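Local coordinates for protein fiber (Murine adenovirus 2, PDB 5NBH) that forms the distal shaft and head of the trimeric viral fibre, binds N-acetylglucosamine and probably attaches the virion to its host cell, at residues P50-T55 with S61-S66; Q68-V71 with L76-T79. One frame throughout, in Å; residues are numbered along the deposited sequence.

Interaction 1 of 2, residues P50-T55 with S61-S66; sequences PLSYNT and SLDYRS
S52 and D63 meet because their first torsions bring the two polar ends together on the face carrying the serines. The S52 hydroxyl sits between its own backbone N and carbonyl carbon (chi1 58°), while the D63 carboxylate swings beside its backbone N, with CG opposite the carbonyl carbon (chi1 -64°). S52 OG then donates to D63 OD2 at 2.9 Å. The hydroxyl reaches OD2 from above the carboxylate plane, 35° out of it, and S52 CB also lies close, 3.2 Å from D63 OD2.

Beneath this side-chain link the backbones pair as an antiparallel ladder. S52 and S61 form a hydrogen-bonded pair, S52 N to S61 O at 2.9 Å and S61 N to S52 O also at 2.9 Å. The ladder runs one step past the strand ends, where D63 N donates to P50 O at 2.8 Å. S61 O has a second, softer neighbour in L51 CA, 3.3 Å away, the CA-H...O contact expected in such a ladder.

L51 and L62, a non-hydrogen-bonded pair, turn to the face opposite the serines. L62 CD1 is where P50 and L51 both meet the second strand: it lies 3.8 Å from P50 CG, with the proline ring and the leucine side by side, and 3.9 Å from L51 CD2, whose side chain slants across it. P50 itself follows a cis peptide bond. This apolar face points into the trimer, where L62 packs on L62 of a second subunit and L51 on L51 of a third, as suits the triple beta-spiral of the fibre shaft.

The leucines thus supply apolar packing on one face. D63 bonds through its backbone to the second subunit, while the S52-D63 bond works within the chain and probably steadies the carboxylate in its charged form.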
loop_
_atom_site.group_PDB
_atom_site.type_symbol
_atom_site.label_atom_id
_atom_site.label_comp_id
_atom_site.label_asym_id
_atom_site.label_seq_id
_atom_site.Cartn_x
_atom_site.Cartn_y
_atom_site.Cartn_z
ATOM N N PRO A 50 13.067 9.719 -25.345
ATOM C CA PRO A 50 11.660 10.015 -25.552
ATOM C C PRO A 50 11.331 11.403 -26.065
ATOM O O PRO A 50 10.158 11.747 -26.159
ATOM C CB PRO A 50 11.071 9.839 -24.141
ATOM C CG PRO A 50 12.172 10.296 -23.277
ATOM C CD PRO A 50 13.406 9.738 -23.912
ATOM N N LEU A 51 12.335 12.200 -26.406
ATOM C CA LEU A 51 12.049 13.462 -27.087
ATOM C C LEU A 51 11.885 13.183 -28.593
ATOM O O LEU A 51 12.612 12.354 -29.159
ATOM C CB LEU A 51 13.176 14.461 -26.868
ATOM C CG LEU A 51 13.519 14.793 -25.404
ATOM C CD1 LEU A 51 14.762 15.666 -25.393
ATOM C CD2 LEU A 51 12.335 15.476 -24.719
ATOM N N SER A 52 10.956 13.892 -29.206
ATOM C CA SER A 52 10.753 13.811 -30.654
ATOM C C SER A 52 10.577 15.191 -31.294
ATOM O O SER A 52 10.192 16.170 -30.636
ATOM C CB SER A 52 9.543 12.941 -30.956
ATOM O OG SER A 52 8.400 13.468 -30.321
ATOM N N TYR A 53 10.853 15.249 -32.593
ATOM C CA TYR A 53 10.722 16.490 -33.365
ATOM C C TYR A 53 9.856 16.267 -34.612
ATOM O O TYR A 53 10.169 15.421 -35.422
ATOM C CB TYR A 53 12.103 16.999 -33.767
ATOM C CG TYR A 53 12.056 18.321 -34.512
ATOM C CD1 TYR A 53 11.675 19.488 -33.865
ATOM C CD2 TYR A 53 12.374 18.393 -35.872
ATOM C CE1 TYR A 53 11.620 20.703 -34.539
ATOM C CE2 TYR A 53 12.321 19.600 -36.560
ATOM C CZ TYR A 53 11.946 20.751 -35.888
ATOM O OH TYR A 53 11.892 21.943 -36.558
ATOM N N ASN A 54 8.777 17.037 -34.729
ATOM C CA ASN A 54 7.871 17.025 -35.878
ATOM C C ASN A 54 8.299 18.088 -36.909
ATOM O O ASN A 54 8.293 19.280 -36.612
ATOM C CB ASN A 54 6.455 17.312 -35.374
ATOM C CG ASN A 54 5.401 17.272 -36.475
ATOM O OD1 ASN A 54 5.705 17.077 -37.648
ATOM N ND2 ASN A 54 4.147 17.471 -36.090
ATOM N N THR A 55 8.645 17.638 -38.118
ATOM C CA THR A 55 9.013 18.529 -39.245
ATOM C C THR A 55 7.840 19.410 -39.681
ATOM O O THR A 55 8.020 20.605 -39.930
ATOM C CB THR A 55 9.574 17.713 -40.449
ATOM O OG1 THR A 55 10.921 17.313 -40.163
ATOM C CG2 THR A 55 9.571 18.516 -41.764
ATOM N N SER A 61 8.607 17.737 -28.859
ATOM C CA SER A 61 7.721 17.156 -27.852
ATOM C C SER A 61 8.432 16.127 -26.974
ATOM O O SER A 61 9.492 15.597 -27.340
ATOM C CB SER A 61 6.568 16.426 -28.565
ATOM O OG SER A 61 5.592 17.348 -29.010
ATOM N N LEU A 62 7.825 15.841 -25.813
ATOM C CA LEU A 62 8.180 14.648 -24.995
ATOM C C LEU A 62 7.093 13.575 -25.176
ATOM O O LEU A 62 5.916 13.843 -24.946
ATOM C CB LEU A 62 8.251 15.004 -23.496
ATOM C CG LEU A 62 8.462 13.801 -22.539
ATOM C CD1 LEU A 62 9.859 13.225 -22.693
ATOM C CD2 LEU A 62 8.230 14.207 -21.094
ATOM N N ASP A 63 7.483 12.399 -25.627
ATOM C CA ASP A 63 6.551 11.278 -25.734
ATOM C C ASP A 63 6.513 10.518 -24.412
ATOM O O ASP A 63 7.556 10.134 -23.903
ATOM C CB ASP A 63 6.975 10.364 -26.876
ATOM C CG ASP A 63 6.886 11.069 -28.234
ATOM O OD1 ASP A 63 5.869 11.759 -28.451
ATOM O OD2 ASP A 63 7.843 10.968 -29.031
ATOM N N TYR A 64 5.310 10.306 -23.896
ATOM C CA TYR A 64 5.139 9.569 -22.620
ATOM C C TYR A 64 3.915 8.645 -22.679
ATOM O O TYR A 64 3.009 8.839 -23.510
ATOM C CB TYR A 64 5.041 10.552 -21.443
ATOM C CG TYR A 64 3.951 11.545 -21.604
ATOM C CD1 TYR A 64 2.647 11.255 -21.210
ATOM C CD2 TYR A 64 4.191 12.776 -22.218
ATOM C CE1 TYR A 64 1.616 12.157 -21.400
ATOM C CE2 TYR A 64 3.165 13.686 -22.406
ATOM C CZ TYR A 64 1.884 13.368 -22.011
ATOM O OH TYR A 64 0.872 14.255 -22.180
ATOM N N ARG A 65 3.877 7.683 -21.748
ATOM C CA ARG A 65 2.770 6.716 -21.648
ATOM C C ARG A 65 1.688 7.325 -20.798
ATOM O O ARG A 65 1.892 7.554 -19.600
ATOM C CB ARG A 65 3.245 5.405 -21.028
ATOM C CG ARG A 65 4.163 4.607 -21.927
ATOM C CD ARG A 65 3.377 3.684 -22.840
ATOM N NE ARG A 65 2.836 2.561 -22.068
ATOM C CZ ARG A 65 3.458 1.410 -21.825
ATOM N NH1 ARG A 65 4.673 1.145 -22.312
ATOM N NH2 ARG A 65 2.841 0.493 -21.088
ATOM N N SER A 66 0.533 7.603 -21.394
ATOM C CA SER A 66 -0.496 8.381 -20.720
ATOM C C SER A 66 -1.143 7.668 -19.510
ATOM O O SER A 66 -1.596 8.336 -18.565
ATOM C CB SER A 66 -1.547 8.874 -21.718
ATOM O OG SER A 66 -2.360 7.811 -22.139
#

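Interaction 2 of 2, residues Q68-V71 with L76-T79; sequences QLRV and LALT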
loop_
_atom_site.group_PDB
_atom_site.type_symbol
_atom_site.label_atom_id
_atom_site.label_comp_id
_atom_site.label_asym_id
_atom_site.label_seq_id
_atom_site.Cartn_x
_atom_site.Cartn_y
_atom_site.Cartn_z
ATOM N N GLN A 68 0.534 6.343 -17.223
ATOM C CA GLN A 68 1.576 6.439 -16.174
ATOM C C GLN A 68 1.996 7.890 -15.934
ATOM O O GLN A 68 2.244 8.296 -14.775
ATOM C CB GLN A 68 2.779 5.618 -16.594
ATOM C CG GLN A 68 2.461 4.137 -16.721
ATOM C CD GLN A 68 3.639 3.252 -16.981
ATOM O OE1 GLN A 68 4.756 3.483 -16.510
ATOM N NE2 GLN A 68 3.383 2.165 -17.709
ATOM N N LEU A 69 2.059 8.662 -17.024
ATOM C CA LEU A 69 2.455 10.087 -16.973
ATOM C C LEU A 69 1.428 10.953 -17.676
ATOM O O LEU A 69 0.655 10.477 -18.508
ATOM C CB LEU A 69 3.847 10.281 -17.577
ATOM C CG LEU A 69 4.994 9.614 -16.810
ATOM C CD1 LEU A 69 5.937 8.904 -17.746
ATOM C CD2 LEU A 69 5.770 10.621 -15.979
ATOM N N ARG A 70 1.395 12.230 -17.294
ATOM C CA ARG A 70 0.404 13.169 -17.797
ATOM C C ARG A 70 0.915 14.598 -17.675
ATOM O O ARG A 70 1.932 14.851 -17.036
ATOM C CB ARG A 70 -0.907 13.049 -17.020
ATOM C CG ARG A 70 -0.813 13.430 -15.557
ATOM C CD ARG A 70 -2.099 13.162 -14.810
ATOM N NE ARG A 70 -3.060 14.212 -15.120
ATOM C CZ ARG A 70 -3.214 15.337 -14.426
ATOM N NH1 ARG A 70 -2.509 15.587 -13.322
ATOM N NH2 ARG A 70 -4.127 16.207 -14.831
ATOM N N VAL A 71 0.177 15.517 -18.287
ATOM C CA VAL A 71 0.455 16.941 -18.181
ATOM C C VAL A 71 -0.566 17.590 -17.257
ATOM O O VAL A 71 -1.781 17.425 -17.432
ATOM C CB VAL A 71 0.431 17.603 -19.560
ATOM C CG1 VAL A 71 0.608 19.124 -19.452
ATOM C CG2 VAL A 71 1.529 17.026 -20.425
ATOM N N LEU A 76 4.918 18.201 -16.379
ATOM C CA LEU A 76 4.865 16.736 -16.354
ATOM C C LEU A 76 4.499 16.296 -14.950
ATOM O O LEU A 76 4.934 16.876 -13.951
ATOM C CB LEU A 76 6.183 16.107 -16.791
ATOM C CG LEU A 76 6.277 14.598 -16.997
ATOM C CD1 LEU A 76 5.411 14.168 -18.168
ATOM C CD2 LEU A 76 7.710 14.167 -17.233
ATOM N N ALA A 77 3.677 15.259 -14.905
ATOM C CA ALA A 77 3.208 14.679 -13.663
ATOM C C ALA A 77 2.943 13.187 -13.839
ATOM O O ALA A 77 3.004 12.626 -14.945
ATOM C CB ALA A 77 1.949 15.410 -13.219
ATOM N N LEU A 78 2.695 12.520 -12.716
ATOM C CA LEU A 78 2.265 11.131 -12.743
ATOM C C LEU A 78 0.731 11.017 -12.807
ATOM O O LEU A 78 -0.002 11.845 -12.263
ATOM C CB LEU A 78 2.774 10.407 -11.484
ATOM C CG LEU A 78 4.279 10.490 -11.189
ATOM C CD1 LEU A 78 4.649 9.598 -9.985
ATOM C CD2 LEU A 78 5.127 10.129 -12.373
ATOM N N THR A 79 0.257 9.940 -13.409
ATOM C CA THR A 79 -1.169 9.670 -13.460
ATOM C C THR A 79 -1.651 9.169 -12.073
ATOM O O THR A 79 -2.747 9.531 -11.599
ATOM C CB THR A 79 -1.462 8.672 -14.598
ATOM O OG1 THR A 79 -1.047 9.282 -15.838
ATOM C CG2 THR A 79 -2.922 8.364 -14.704
HETATM O O HOH W 1 -0.949 14.067 -11.093
#
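L69 and L78 make the tight part of this contact, their side chains slanting past one another with L69 CD2 3.7 Å from L78 CD2. The same methyl lies 3.6 Å from A77 O and extends to L76 CG at 4.1 Å, so this one branch touches three successive residues of the other strand. A77 O also accepts from R70 N at 2.9 Å, and A77 N donates back to R70 O at 2.8 Å; at the end of the ladder T79 N reaches Q68 O from well above the carbonyl plane, 58° out of it.

These strands form a short antiparallel hairpin of the triple beta-spiral. L69 packs on L78 of the second subunit, and Q68 OE1 accepts from L78 N of that same subunit.

The R70 side is partly exposed and more open, held by its backbone bonds, alkyl contacts and a water, with T157 of the second subunit packed against it. Its chain, bent at chi3 (-77°), lies along the neighbouring strand with CD 3.6 Å from L78 O, and the A77 methyl lies oblique to the guanidinium. A water bridges the guanidinium to the other strand: R70 NH1 donates to it at 3.1 Å, and it probably donates to L78 O.

In the fold
From the N terminus, the chain enters interaction 1 on strand 51-54 and returns on strand 59-62, closing the first hairpin. It then runs through Y64 and S66 to interaction 2, where strands 69-72 and 75-78 close a second hairpin before the chain enters the head at strand 83-96. The two are in series, neither nested nor crossed, with centres about 14 Å apart. They touch: S66 O lies 2.9 Å from T79 OG1, a probable hydrogen bond, the Y64 side chain packs on L69 through its ring and on V71 through its hydroxyl, and L62 CD2 meets L76 CD2 at 3.9 Å. Both hairpins contact the second and third subunits, tying the shaft into the trimer.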